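Local structure of D-mandelate dehydrogenase (Rhodotorula graminis, 2W2K) at residues 241-246 with 250-255; 53-58 with 67-72; 132-137 with 147-152; 120-125 with 184-189. The protein probably interconverts D-mandelate and phenylglyoxylate with a nicotinamide cofactor, as a member of the D-isomer-specific 2-hydroxyacid dehydrogenases. All blocks are in the same frame, centred on the assembly; numbering follows the deposited sequence.

Contacts 1, 3 and 4 lie across the chain's centre from contact 2, whose centre is 37, 48 and 38 Å from theirs, respectively. Contacts 1 and 4 touch: T255 CG2 is 3.7 Å from A121 CB, and V253 CG1 is 3.8 Å from L124 CB, so helix 114-130 packs on strand 250-254. T255 is an NAD(+)-binding residue, although no cofactor is bound to this chain; the I125 side chain lies about 8 Å from that of T255. Contact 3 is nested in the loop closed by contact 4, the two centres 22 Å apart, and is remote from the cofactor residues.

Contact 1 (241-246 with 250-255); sequences AFFAAM and SRIVNT
F243 and I252 cross at about a right angle inside a beta-alpha-beta unit of the Rossmann-type NAD-binding domain, where helix 240-245 hands the chain on to strand 250-254. With its ring carbon anti to the carbonyl carbon (chi1 -66°), F243 reaches along the strand and brings CE1 to 4.2 Å from CD1 of I252. That methyl is the tip of an extended branch rising from the sheet, and it meets the ring obliquely. M246 takes a different route. Its chain runs straight through chi2 and then folds at the sulfur (chi3 76°), which carries the CE methyl over the start of the strand. There CE lies 3.5 Å from the backbone O of R251, while the root of the same side chain, CB, rests 3.6 Å from S250 OG. Both CB and CE of M246 lie on one side of the serine hydroxyl, but its hydrogen bond goes to K247 O in the short connection. V224 of the neighbouring strand 223-226 touches both M246 and I252, and L275 of strand 275-280 touches F243. The same methyl, M246 CE, also stands 3.6 Å from S250 OG.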
loop_
_atom_site.group_PDB
_atom_site.type_symbol
_atom_site.label_atom_id
_atom_site.label_comp_id
_atom_site.label_asym_id
_atom_site.label_seq_id
_atom_site.Cartn_x
_atom_site.Cartn_y
_atom_site.Cartn_z
ATOM N N ALA B 241 12.634 20.526 -16.590
ATOM C CA ALA B 241 11.432 21.141 -17.244
ATOM C C ALA B 241 10.113 20.438 -16.845
ATOM O O ALA B 241 9.041 21.076 -16.713
ATOM C CB ALA B 241 11.590 21.145 -18.759
ATOM N N PHE B 242 10.196 19.124 -16.657
ATOM C CA PHE B 242 9.030 18.341 -16.237
ATOM C C PHE B 242 8.573 18.772 -14.843
ATOM O O PHE B 242 7.364 19.018 -14.632
ATOM C CB PHE B 242 9.334 16.832 -16.237
ATOM C CG PHE B 242 8.102 15.956 -16.035
ATOM C CD1 PHE B 242 7.421 15.449 -17.129
ATOM C CD2 PHE B 242 7.630 15.652 -14.744
ATOM C CE1 PHE B 242 6.264 14.644 -16.976
ATOM C CE2 PHE B 242 6.487 14.811 -14.565
ATOM C CZ PHE B 242 5.792 14.319 -15.696
ATOM N N PHE B 243 9.515 18.857 -13.899
ATOM C CA PHE B 243 9.197 19.283 -12.528
ATOM C C PHE B 243 8.688 20.738 -12.484
ATOM O O PHE B 243 7.730 21.051 -11.732
ATOM C CB PHE B 243 10.364 19.070 -11.550
ATOM C CG PHE B 243 10.708 17.614 -11.307
ATOM C CD1 PHE B 243 9.744 16.721 -10.786
ATOM C CD2 PHE B 243 11.990 17.126 -11.592
ATOM C CE1 PHE B 243 10.047 15.356 -10.567
ATOM C CE2 PHE B 243 12.311 15.763 -11.370
ATOM C CZ PHE B 243 11.340 14.883 -10.849
ATOM N N ALA B 244 9.298 21.615 -13.294
ATOM C CA ALA B 244 8.784 23.005 -13.419
ATOM C C ALA B 244 7.305 23.061 -13.807
ATOM O O ALA B 244 6.537 23.956 -13.327
ATOM C CB ALA B 244 9.666 23.857 -14.401
ATOM N N ALA B 245 6.882 22.111 -14.650
ATOM C CA ALA B 245 5.475 22.030 -15.113
ATOM C C ALA B 245 4.490 21.433 -14.095
ATOM O O ALA B 245 3.286 21.678 -14.204
ATOM C CB ALA B 245 5.363 21.297 -16.490
ATOM N N MET B 246 4.997 20.702 -13.088
ATOM C CA MET B 246 4.125 20.098 -12.057
ATOM C C MET B 246 3.474 21.120 -11.113
ATOM O O MET B 246 3.983 22.233 -10.933
ATOM C CB MET B 246 4.888 19.012 -11.256
ATOM C CG MET B 246 5.267 17.789 -12.119
ATOM S SD MET B 246 6.089 16.452 -11.193
ATOM C CE MET B 246 4.686 15.711 -10.322
ATOM N N SER B 250 2.793 18.531 -5.304
ATOM C CA SER B 250 2.494 17.254 -6.009
ATOM C C SER B 250 3.484 16.118 -5.621
ATOM O O SER B 250 4.366 16.298 -4.735
ATOM C CB SER B 250 2.465 17.497 -7.523
ATOM O OG SER B 250 3.662 18.146 -7.941
ATOM N N ARG B 251 3.345 14.963 -6.285
ATOM C CA ARG B 251 3.957 13.688 -5.864
ATOM C C ARG B 251 4.404 12.893 -7.101
ATOM O O ARG B 251 3.784 13.039 -8.180
ATOM C CB ARG B 251 2.939 12.847 -5.051
ATOM C CG ARG B 251 2.306 13.596 -3.859
ATOM C CD ARG B 251 1.010 12.936 -3.390
ATOM N NE ARG B 251 0.256 13.819 -2.501
ATOM C CZ ARG B 251 -0.540 14.817 -2.912
ATOM N NH1 ARG B 251 -0.687 15.118 -4.217
ATOM N NH2 ARG B 251 -1.193 15.527 -2.006
ATOM N N ILE B 252 5.465 12.069 -6.960
ATOM C CA ILE B 252 5.897 11.176 -8.076
ATOM C C ILE B 252 6.411 9.807 -7.589
ATOM O O ILE B 252 7.027 9.728 -6.507
ATOM C CB ILE B 252 6.949 11.862 -8.993
ATOM C CG1 ILE B 252 7.233 11.016 -10.258
ATOM C CG2 ILE B 252 8.236 12.191 -8.219
ATOM C CD1 ILE B 252 7.968 11.839 -11.352
ATOM N N VAL B 253 6.119 8.742 -8.349
ATOM C CA VAL B 253 6.672 7.383 -8.069
ATOM C C VAL B 253 7.344 6.773 -9.326
ATOM O O VAL B 253 6.929 7.058 -10.469
ATOM C CB VAL B 253 5.608 6.382 -7.468
ATOM C CG1 VAL B 253 4.874 7.000 -6.237
ATOM C CG2 VAL B 253 4.629 5.905 -8.505
ATOM N N ASN B 254 8.370 5.940 -9.118
ATOM C CA ASN B 254 9.086 5.280 -10.237
ATOM C C ASN B 254 9.294 3.784 -9.959
ATOM O O ASN B 254 9.923 3.427 -8.934
ATOM C CB ASN B 254 10.441 5.990 -10.515
ATOM C CG ASN B 254 11.135 5.510 -11.808
ATOM O OD1 ASN B 254 10.548 4.802 -12.646
ATOM N ND2 ASN B 254 12.390 5.936 -11.988
ATOM N N THR B 255 8.769 2.929 -10.855
ATOM C CA THR B 255 9.023 1.478 -10.806
ATOM C C THR B 255 9.690 0.948 -12.089
ATOM O O THR B 255 9.827 -0.272 -12.259
ATOM C CB THR B 255 7.738 0.656 -10.506
ATOM O OG1 THR B 255 6.746 0.897 -11.535
ATOM C CG2 THR B 255 7.162 1.043 -9.118
#

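Contact 2 (53-58 with 67-72); sequences EAIIKL and YPWNAD
K57 and Y67 supply the polar half of this contact. The lysine NZ donates to the phenol oxygen, with NZ and Y67 OH 2.9 Å apart, and the two side chains cross at about a right angle. The lysine is extended from the strand until its last torsion, where a bend (chi4 -66°) turns the ammonium group toward the hydroxyl. The extended part of the chain places the CE methylene at the edge of the ring, in its plane, with K57 CE 3.8 Å from CE1 of Y67. NZ is buried and also bonds to the backbone O atoms of A59 and N62, so three oxygens grip it and are likely to stabilise its positive charge. A phenylalanine in place of Y67 would probably cost the ammonium group of K57 its phenol partner, leaving the carbonyls of A59 and N62 to hold it.

Strand 54-57 is the first member of a beta-alpha-beta unit that runs through helix 71-74 to strand 83-86, part of the five-stranded parallel sheet of the flavodoxin-like substrate-binding domain of this family. N70 caps the N-terminus of that short helix through its side chain, and W69 before it centres an inverse gamma turn.

The apolar half is I55 against W69, the side chains coming from opposite directions. I55 CD1 approaches the six-membered ring obliquely, 3.7 Å from CH2 and 3.8 Å from CZ3 of W69. The ring of W93 stacks on Y67 and meets W69 edge-to-face, while W69 NE1 bonds to S66 OG.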
loop_
_atom_site.group_PDB
_atom_site.type_symbol
_atom_site.label_atom_id
_atom_site.label_comp_id
_atom_site.label_asym_id
_atom_site.label_seq_id
_atom_site.Cartn_x
_atom_site.Cartn_y
_atom_site.Cartn_z
ATOM N N GLU B 53 23.120 -26.270 -28.380
ATOM C CA GLU B 53 22.028 -25.718 -29.191
ATOM C C GLU B 53 21.173 -24.646 -28.491
ATOM O O GLU B 53 20.429 -23.902 -29.154
ATOM C CB GLU B 53 21.107 -26.858 -29.710
ATOM C CG GLU B 53 21.740 -27.793 -30.760
ATOM C CD GLU B 53 22.841 -28.704 -30.214
ATOM O OE1 GLU B 53 22.671 -29.329 -29.145
ATOM O OE2 GLU B 53 23.875 -28.842 -30.899
ATOM N N ALA B 54 21.255 -24.593 -27.158
ATOM C CA ALA B 54 20.529 -23.586 -26.371
ATOM C C ALA B 54 21.310 -23.108 -25.134
ATOM O O ALA B 54 22.269 -23.778 -24.678
ATOM C CB ALA B 54 19.118 -24.150 -25.942
ATOM N N ILE B 55 20.902 -21.942 -24.606
ATOM C CA ILE B 55 21.337 -21.430 -23.321
ATOM C C ILE B 55 20.074 -21.095 -22.481
ATOM O O ILE B 55 19.126 -20.493 -23.016
ATOM C CB ILE B 55 22.189 -20.106 -23.488
ATOM C CG1 ILE B 55 23.471 -20.342 -24.319
ATOM C CG2 ILE B 55 22.551 -19.529 -22.105
ATOM C CD1 ILE B 55 23.930 -19.057 -25.103
ATOM N N ILE B 56 20.091 -21.438 -21.186
ATOM C CA ILE B 56 19.015 -21.093 -20.217
ATOM C C ILE B 56 19.539 -20.353 -18.953
ATOM O O ILE B 56 20.639 -20.651 -18.423
ATOM C CB ILE B 56 18.169 -22.396 -19.820
ATOM C CG1 ILE B 56 16.775 -22.027 -19.244
ATOM C CG2 ILE B 56 18.994 -23.365 -18.954
ATOM C CD1 ILE B 56 15.762 -23.212 -19.046
ATOM N N LYS B 57 18.751 -19.380 -18.493
ATOM C CA LYS B 57 19.114 -18.501 -17.351
ATOM C C LYS B 57 17.830 -18.346 -16.506
ATOM O O LYS B 57 16.898 -17.591 -16.884
ATOM C CB LYS B 57 19.628 -17.143 -17.905
ATOM C CG LYS B 57 20.274 -16.144 -16.850
ATOM C CD LYS B 57 20.486 -14.765 -17.524
ATOM C CE LYS B 57 21.177 -13.693 -16.640
ATOM N NZ LYS B 57 20.384 -13.243 -15.435
ATOM N N LEU B 58 17.766 -19.083 -15.384
ATOM C CA LEU B 58 16.506 -19.294 -14.630
ATOM C C LEU B 58 16.072 -18.159 -13.679
ATOM O O LEU B 58 14.922 -18.153 -13.191
ATOM C CB LEU B 58 16.568 -20.630 -13.855
ATOM C CG LEU B 58 16.671 -21.903 -14.729
ATOM C CD1 LEU B 58 17.098 -23.126 -13.888
ATOM C CD2 LEU B 58 15.368 -22.202 -15.399
ATOM N N TYR B 67 28.609 -11.308 -17.346
ATOM C CA TYR B 67 28.287 -10.022 -17.989
ATOM C C TYR B 67 29.570 -9.196 -18.314
ATOM O O TYR B 67 30.568 -9.297 -17.592
ATOM C CB TYR B 67 27.367 -9.153 -17.115
ATOM C CG TYR B 67 25.967 -9.647 -16.744
ATOM C CD1 TYR B 67 25.384 -10.787 -17.326
ATOM C CD2 TYR B 67 25.220 -8.944 -15.788
ATOM C CE1 TYR B 67 24.069 -11.214 -16.939
ATOM C CE2 TYR B 67 23.940 -9.349 -15.410
ATOM C CZ TYR B 67 23.372 -10.485 -15.985
ATOM O OH TYR B 67 22.108 -10.856 -15.579
ATOM N N PRO B 68 29.536 -8.387 -19.392
ATOM C CA PRO B 68 28.451 -8.240 -20.371
ATOM C C PRO B 68 28.505 -9.324 -21.450
ATOM O O PRO B 68 29.590 -9.883 -21.725
ATOM C CB PRO B 68 28.743 -6.870 -21.007
ATOM C CG PRO B 68 30.262 -6.775 -20.976
ATOM C CD PRO B 68 30.668 -7.473 -19.688
ATOM N N TRP B 69 27.343 -9.615 -22.036
ATOM C CA TRP B 69 27.249 -10.382 -23.288
ATOM C C TRP B 69 27.472 -9.395 -24.451
ATOM O O TRP B 69 26.540 -9.009 -25.175
ATOM C CB TRP B 69 25.907 -11.181 -23.360
ATOM C CG TRP B 69 25.953 -12.456 -22.503
ATOM C CD1 TRP B 69 26.055 -12.525 -21.121
ATOM C CD2 TRP B 69 25.928 -13.829 -22.964
ATOM N NE1 TRP B 69 26.091 -13.843 -20.713
ATOM C CE2 TRP B 69 26.022 -14.659 -21.816
ATOM C CE3 TRP B 69 25.862 -14.432 -24.229
ATOM C CZ2 TRP B 69 26.043 -16.068 -21.900
ATOM C CZ3 TRP B 69 25.864 -15.851 -24.307
ATOM C CH2 TRP B 69 25.962 -16.638 -23.149
ATOM N N ASN B 70 28.730 -8.962 -24.591
ATOM C CA ASN B 70 29.126 -8.034 -25.658
ATOM C C ASN B 70 29.459 -8.744 -26.980
ATOM O O ASN B 70 29.455 -9.986 -27.051
ATOM C CB ASN B 70 30.290 -7.093 -25.202
ATOM C CG ASN B 70 31.565 -7.839 -24.764
ATOM O OD1 ASN B 70 31.703 -9.054 -24.925
ATOM N ND2 ASN B 70 32.520 -7.088 -24.217
ATOM N N ALA B 71 29.747 -7.958 -28.018
ATOM C CA ALA B 71 30.163 -8.502 -29.327
ATOM C C ALA B 71 31.352 -9.489 -29.257
ATOM O O ALA B 71 31.338 -10.524 -29.961
ATOM C CB ALA B 71 30.475 -7.358 -30.304
ATOM N N ASP B 72 32.379 -9.169 -28.454
ATOM C CA ASP B 72 33.570 -10.046 -28.334
ATOM C C ASP B 72 33.239 -11.426 -27.734
ATOM O O ASP B 72 33.699 -12.441 -28.248
ATOM C CB ASP B 72 34.726 -9.395 -27.548
ATOM C CG ASP B 72 36.053 -10.191 -27.674
ATOM O OD1 ASP B 72 36.558 -10.376 -28.808
ATOM O OD2 ASP B 72 36.593 -10.644 -26.649
#

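Contact 3 (132-137 with 147-152); sequences ASYSER and FNRVHL
Y134 and V150 make the apolar part of this helix pair. Both methyls of the valine lie on one side of the phenol; CG1 approaches the ring obliquely, 3.8 Å from CE2 of Y134, and CG2 sits farther out, 3.9 Å from the phenol OH. The tyrosine reaches across because its ring carbon is swung anti to the backbone N (chi1 -176°).

The polar part runs through water. One water molecule donates to Y134 OH at 2.7 Å and accepts from R149 NH1 at 3.2 Å, lying in the guanidinium plane at its edge; the direct gap between Y134 OH and R149 NH1 is 4.4 Å. The phenol oxygen also has a hydrogen bond with E153 OE1, one turn further along helix 144-154. Replacing Y134 with an alanine would probably strip V150 of its aromatic cover and leave both the water and E153 without their phenol partner.

The two segments run antiparallel, their axes 170° apart in direction and 10.1 Å at closest approach. S133, S135 and E136 bond to another chain of the assembly. Helix 132-139 comes directly after helix 114-130, while helix 144-154 precedes strand 165-169, so the pair forms a helical excursion on the way into the seven-stranded sheet.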
loop_
_atom_site.group_PDB
_atom_site.type_symbol
_atom_site.label_atom_id
_atom_site.label_comp_id
_atom_site.label_asym_id
_atom_site.label_seq_id
_atom_site.Cartn_x
_atom_site.Cartn_y
_atom_site.Cartn_z
ATOM N N ALA B 132 3.370 7.751 4.960
ATOM C CA ALA B 132 3.518 6.554 5.808
ATOM C C ALA B 132 4.976 6.224 6.137
ATOM O O ALA B 132 5.281 5.662 7.209
ATOM C CB ALA B 132 2.828 5.359 5.148
ATOM N N SER B 133 5.879 6.564 5.220
ATOM C CA SER B 133 7.311 6.324 5.416
ATOM C C SER B 133 7.842 7.099 6.643
ATOM O O SER B 133 8.575 6.542 7.482
ATOM C CB SER B 133 8.101 6.657 4.142
ATOM O OG SER B 133 9.475 6.334 4.315
ATOM N N TYR B 134 7.450 8.368 6.740
ATOM C CA TYR B 134 7.767 9.243 7.882
ATOM C C TYR B 134 7.137 8.705 9.182
ATOM O O TYR B 134 7.792 8.673 10.244
ATOM C CB TYR B 134 7.272 10.662 7.574
ATOM C CG TYR B 134 7.583 11.742 8.604
ATOM C CD1 TYR B 134 8.907 12.031 8.964
ATOM C CD2 TYR B 134 6.558 12.493 9.175
ATOM C CE1 TYR B 134 9.200 13.042 9.903
ATOM C CE2 TYR B 134 6.836 13.512 10.108
ATOM C CZ TYR B 134 8.164 13.781 10.458
ATOM O OH TYR B 134 8.458 14.785 11.365
ATOM N N SER B 135 5.870 8.294 9.108
ATOM C CA SER B 135 5.179 7.680 10.240
ATOM C C SER B 135 5.898 6.422 10.779
ATOM O O SER B 135 6.004 6.260 12.005
ATOM C CB SER B 135 3.715 7.358 9.868
ATOM O OG SER B 135 2.938 6.993 11.003
ATOM N N GLU B 136 6.378 5.542 9.885
ATOM C CA GLU B 136 7.137 4.345 10.325
ATOM C C GLU B 136 8.396 4.743 11.125
ATOM O O GLU B 136 8.663 4.198 12.209
ATOM C CB GLU B 136 7.519 3.421 9.141
ATOM C CG GLU B 136 6.340 2.712 8.438
ATOM C CD GLU B 136 6.746 1.413 7.673
ATOM O OE1 GLU B 136 7.728 0.742 8.067
ATOM O OE2 GLU B 136 6.057 1.039 6.689
ATOM N N ARG B 137 9.163 5.697 10.601
ATOM C CA ARG B 137 10.409 6.126 11.287
ATOM C C ARG B 137 10.165 6.717 12.682
ATOM O O ARG B 137 10.931 6.434 13.617
ATOM C CB ARG B 137 11.241 7.062 10.402
ATOM C CG ARG B 137 11.891 6.307 9.256
ATOM C CD ARG B 137 13.045 7.024 8.562
ATOM N NE ARG B 137 12.804 8.421 8.220
ATOM C CZ ARG B 137 12.082 8.860 7.191
ATOM N NH1 ARG B 137 11.455 8.033 6.373
ATOM N NH2 ARG B 137 11.976 10.153 6.996
ATOM N N PHE B 147 5.791 9.960 18.975
ATOM C CA PHE B 147 4.572 9.303 18.459
ATOM C C PHE B 147 3.390 10.297 18.358
ATOM O O PHE B 147 2.782 10.459 17.296
ATOM C CB PHE B 147 4.208 8.099 19.357
ATOM C CG PHE B 147 3.052 7.237 18.852
ATOM C CD1 PHE B 147 3.301 5.955 18.346
ATOM C CD2 PHE B 147 1.720 7.680 18.934
ATOM C CE1 PHE B 147 2.250 5.136 17.913
ATOM C CE2 PHE B 147 0.647 6.882 18.490
ATOM C CZ PHE B 147 0.906 5.602 17.990
ATOM N N ASN B 148 3.068 10.979 19.454
ATOM C CA ASN B 148 1.977 11.953 19.424
ATOM C C ASN B 148 2.226 13.161 18.503
ATOM O O ASN B 148 1.295 13.665 17.843
ATOM C CB ASN B 148 1.611 12.430 20.845
ATOM C CG ASN B 148 1.010 11.319 21.712
ATOM O OD1 ASN B 148 1.189 11.311 22.938
ATOM N ND2 ASN B 148 0.288 10.394 21.092
ATOM N N ARG B 149 3.459 13.645 18.475
ATOM C CA ARG B 149 3.770 14.829 17.683
ATOM C C ARG B 149 3.624 14.563 16.175
ATOM O O ARG B 149 3.059 15.392 15.437
ATOM C CB ARG B 149 5.181 15.329 17.989
ATOM C CG ARG B 149 5.599 16.576 17.196
ATOM C CD ARG B 149 6.973 17.095 17.612
ATOM N NE ARG B 149 7.974 16.038 17.805
ATOM C CZ ARG B 149 8.742 15.513 16.846
ATOM N NH1 ARG B 149 8.638 15.919 15.586
ATOM N NH2 ARG B 149 9.624 14.568 17.153
ATOM N N VAL B 150 4.142 13.419 15.733
ATOM C CA VAL B 150 4.109 13.060 14.295
ATOM C C VAL B 150 2.700 12.680 13.810
ATOM O O VAL B 150 2.335 12.993 12.672
ATOM C CB VAL B 150 5.175 11.996 13.951
ATOM C CG1 VAL B 150 4.926 11.370 12.560
ATOM C CG2 VAL B 150 6.555 12.638 13.976
ATOM N N HIS B 151 1.910 12.064 14.690
ATOM C CA HIS B 151 0.476 11.797 14.465
ATOM C C HIS B 151 -0.253 13.091 14.082
ATOM O O HIS B 151 -1.005 13.128 13.094
ATOM C CB HIS B 151 -0.156 11.163 15.711
ATOM C CG HIS B 151 -1.622 10.866 15.580
ATOM N ND1 HIS B 151 -2.602 11.752 15.973
ATOM C CD2 HIS B 151 -2.271 9.771 15.125
ATOM C CE1 HIS B 151 -3.791 11.222 15.743
ATOM N NE2 HIS B 151 -3.618 10.012 15.242
ATOM N N LEU B 152 -0.000 14.160 14.836
ATOM C CA LEU B 152 -0.632 15.469 14.555
ATOM C C LEU B 152 -0.062 16.151 13.300
ATOM O O LEU B 152 -0.826 16.671 12.478
ATOM C CB LEU B 152 -0.561 16.399 15.775
ATOM C CG LEU B 152 -1.351 15.937 17.017
ATOM C CD1 LEU B 152 -1.212 16.944 18.155
ATOM C CD2 LEU B 152 -2.843 15.654 16.742
HETATM O O HOH W 1 10.288 14.405 13.248
#

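Contact 4 (120-125 with 184-189); sequences LALYLI and HGLGMK
L122, I125, L186 and M188 meet without a flat group between them; the one ring on this part of the helix, that of Y123, lies nearly parallel to an aromatic ring of another chain of the assembly, their planes about 10° apart. What joins the segments is aliphatic. L122 and L186 slide past each other in opposite directions and touch through single methyls, CD1 of L122 lying 3.8 Å from CD1 of L186. L186 reaches out extended, its CD1 anti to CA (chi2 -179°). One turn along helix 114-130, I125 offers its CG2 methyl to the sulfur of M188, 4.2 Å from SD. The methionine chain is straight up to CG-SD and bends only at its last torsion. Between L186 and M188, G187 turns the chain out of helical geometry with a positive phi of 89°, where a side chain would be jammed against the preceding carbonyl O. I178 of helix 173-185 and L166 of strand 165-169 both touch I125. Helix 114-130 thus packs on the first beta-alpha-beta crossover of the Rossmann fold, strand 165-169 through helix 173-185 to strand 189-193, whose helix begins at the NAD(+)-binding residues A173 and I174.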
loop_
_atom_site.group_PDB
_atom_site.type_symbol
_atom_site.label_atom_id
_atom_site.label_comp_id
_atom_site.label_asym_id
_atom_site.label_seq_id
_atom_site.Cartn_x
_atom_site.Cartn_y
_atom_site.Cartn_z
ATOM N N LEU B 120 3.437 -3.241 -6.206
ATOM C CA LEU B 120 4.496 -2.432 -5.531
ATOM C C LEU B 120 4.347 -0.943 -5.888
ATOM O O LEU B 120 4.532 -0.073 -5.022
ATOM C CB LEU B 120 5.933 -2.958 -5.842
ATOM C CG LEU B 120 7.160 -2.516 -4.986
ATOM C CD1 LEU B 120 7.749 -1.159 -5.408
ATOM C CD2 LEU B 120 6.917 -2.541 -3.444
ATOM N N ALA B 121 3.971 -0.637 -7.134
ATOM C CA ALA B 121 3.656 0.767 -7.487
ATOM C C ALA B 121 2.458 1.332 -6.687
ATOM O O ALA B 121 2.492 2.493 -6.240
ATOM C CB ALA B 121 3.425 0.911 -9.018
ATOM N N LEU B 122 1.424 0.501 -6.482
ATOM C CA LEU B 122 0.256 0.888 -5.662
ATOM C C LEU B 122 0.657 1.181 -4.201
ATOM O O LEU B 122 0.157 2.148 -3.598
ATOM C CB LEU B 122 -0.885 -0.163 -5.711
ATOM C CG LEU B 122 -2.284 0.381 -5.297
ATOM C CD1 LEU B 122 -2.893 1.261 -6.414
ATOM C CD2 LEU B 122 -3.228 -0.779 -4.942
ATOM N N TYR B 123 1.561 0.361 -3.643
ATOM C CA TYR B 123 2.158 0.615 -2.314
ATOM C C TYR B 123 2.850 2.003 -2.228
ATOM O O TYR B 123 2.631 2.770 -1.261
ATOM C CB TYR B 123 3.151 -0.528 -1.963
ATOM C CG TYR B 123 4.065 -0.278 -0.762
ATOM C CD1 TYR B 123 3.672 -0.652 0.531
ATOM C CD2 TYR B 123 5.341 0.295 -0.926
ATOM C CE1 TYR B 123 4.525 -0.442 1.642
ATOM C CE2 TYR B 123 6.195 0.529 0.192
ATOM C CZ TYR B 123 5.779 0.153 1.459
ATOM O OH TYR B 123 6.621 0.353 2.560
ATOM N N LEU B 124 3.682 2.325 -3.222
ATOM C CA LEU B 124 4.365 3.646 -3.248
ATOM C C LEU B 124 3.360 4.821 -3.391
ATOM O O LEU B 124 3.549 5.880 -2.767
ATOM C CB LEU B 124 5.404 3.701 -4.367
ATOM C CG LEU B 124 6.578 2.685 -4.344
ATOM C CD1 LEU B 124 7.408 2.846 -5.611
ATOM C CD2 LEU B 124 7.440 2.895 -3.061
ATOM N N ILE B 125 2.304 4.628 -4.189
ATOM C CA ILE B 125 1.207 5.647 -4.337
ATOM C C ILE B 125 0.498 5.919 -2.997
ATOM O O ILE B 125 0.306 7.089 -2.592
ATOM C CB ILE B 125 0.167 5.254 -5.463
ATOM C CG1 ILE B 125 0.829 5.325 -6.846
ATOM C CG2 ILE B 125 -1.061 6.205 -5.442
ATOM C CD1 ILE B 125 -0.017 4.653 -8.023
ATOM N N HIS B 184 -10.404 1.879 -10.175
ATOM C CA HIS B 184 -11.531 1.099 -9.636
ATOM C C HIS B 184 -11.425 0.807 -8.136
ATOM O O HIS B 184 -12.436 0.885 -7.411
ATOM C CB HIS B 184 -11.762 -0.166 -10.475
ATOM C CG HIS B 184 -12.106 0.146 -11.903
ATOM N ND1 HIS B 184 -13.128 1.010 -12.238
ATOM C CD2 HIS B 184 -11.525 -0.218 -13.069
ATOM C CE1 HIS B 184 -13.181 1.141 -13.555
ATOM N NE2 HIS B 184 -12.218 0.407 -14.083
ATOM N N GLY B 185 -10.210 0.506 -7.665
ATOM C CA GLY B 185 -9.964 0.249 -6.222
ATOM C C GLY B 185 -9.968 1.511 -5.360
ATOM O O GLY B 185 -10.833 1.659 -4.502
ATOM N N LEU B 186 -9.034 2.446 -5.616
ATOM C CA LEU B 186 -8.872 3.644 -4.763
ATOM C C LEU B 186 -9.741 4.842 -5.144
ATOM O O LEU B 186 -9.904 5.764 -4.333
ATOM C CB LEU B 186 -7.385 4.104 -4.673
ATOM C CG LEU B 186 -6.307 3.028 -4.415
ATOM C CD1 LEU B 186 -4.912 3.651 -4.322
ATOM C CD2 LEU B 186 -6.628 2.234 -3.128
ATOM N N GLY B 187 -10.310 4.839 -6.349
ATOM C CA GLY B 187 -11.195 5.955 -6.761
ATOM C C GLY B 187 -10.533 7.145 -7.430
ATOM O O GLY B 187 -11.126 8.247 -7.494
ATOM N N MET B 188 -9.316 6.944 -7.947
ATOM C CA MET B 188 -8.588 8.012 -8.661
ATOM C C MET B 188 -9.167 8.179 -10.089
ATOM O O MET B 188 -9.956 7.325 -10.564
ATOM C CB MET B 188 -7.055 7.713 -8.739
ATOM C CG MET B 188 -6.301 7.554 -7.365
ATOM S SD MET B 188 -4.481 7.527 -7.507
ATOM C CE MET B 188 -4.210 9.317 -7.709
ATOM N N LYS B 189 -8.814 9.304 -10.721
ATOM C CA LYS B 189 -9.103 9.612 -12.133
ATOM C C LYS B 189 -7.805 9.490 -12.960
ATOM O O LYS B 189 -6.720 9.793 -12.449
ATOM C CB LYS B 189 -9.646 11.041 -12.266
ATOM C CG LYS B 189 -10.928 11.330 -11.447
ATOM C CD LYS B 189 -11.295 12.827 -11.463
ATOM C CE LYS B 189 -12.611 13.065 -10.715
#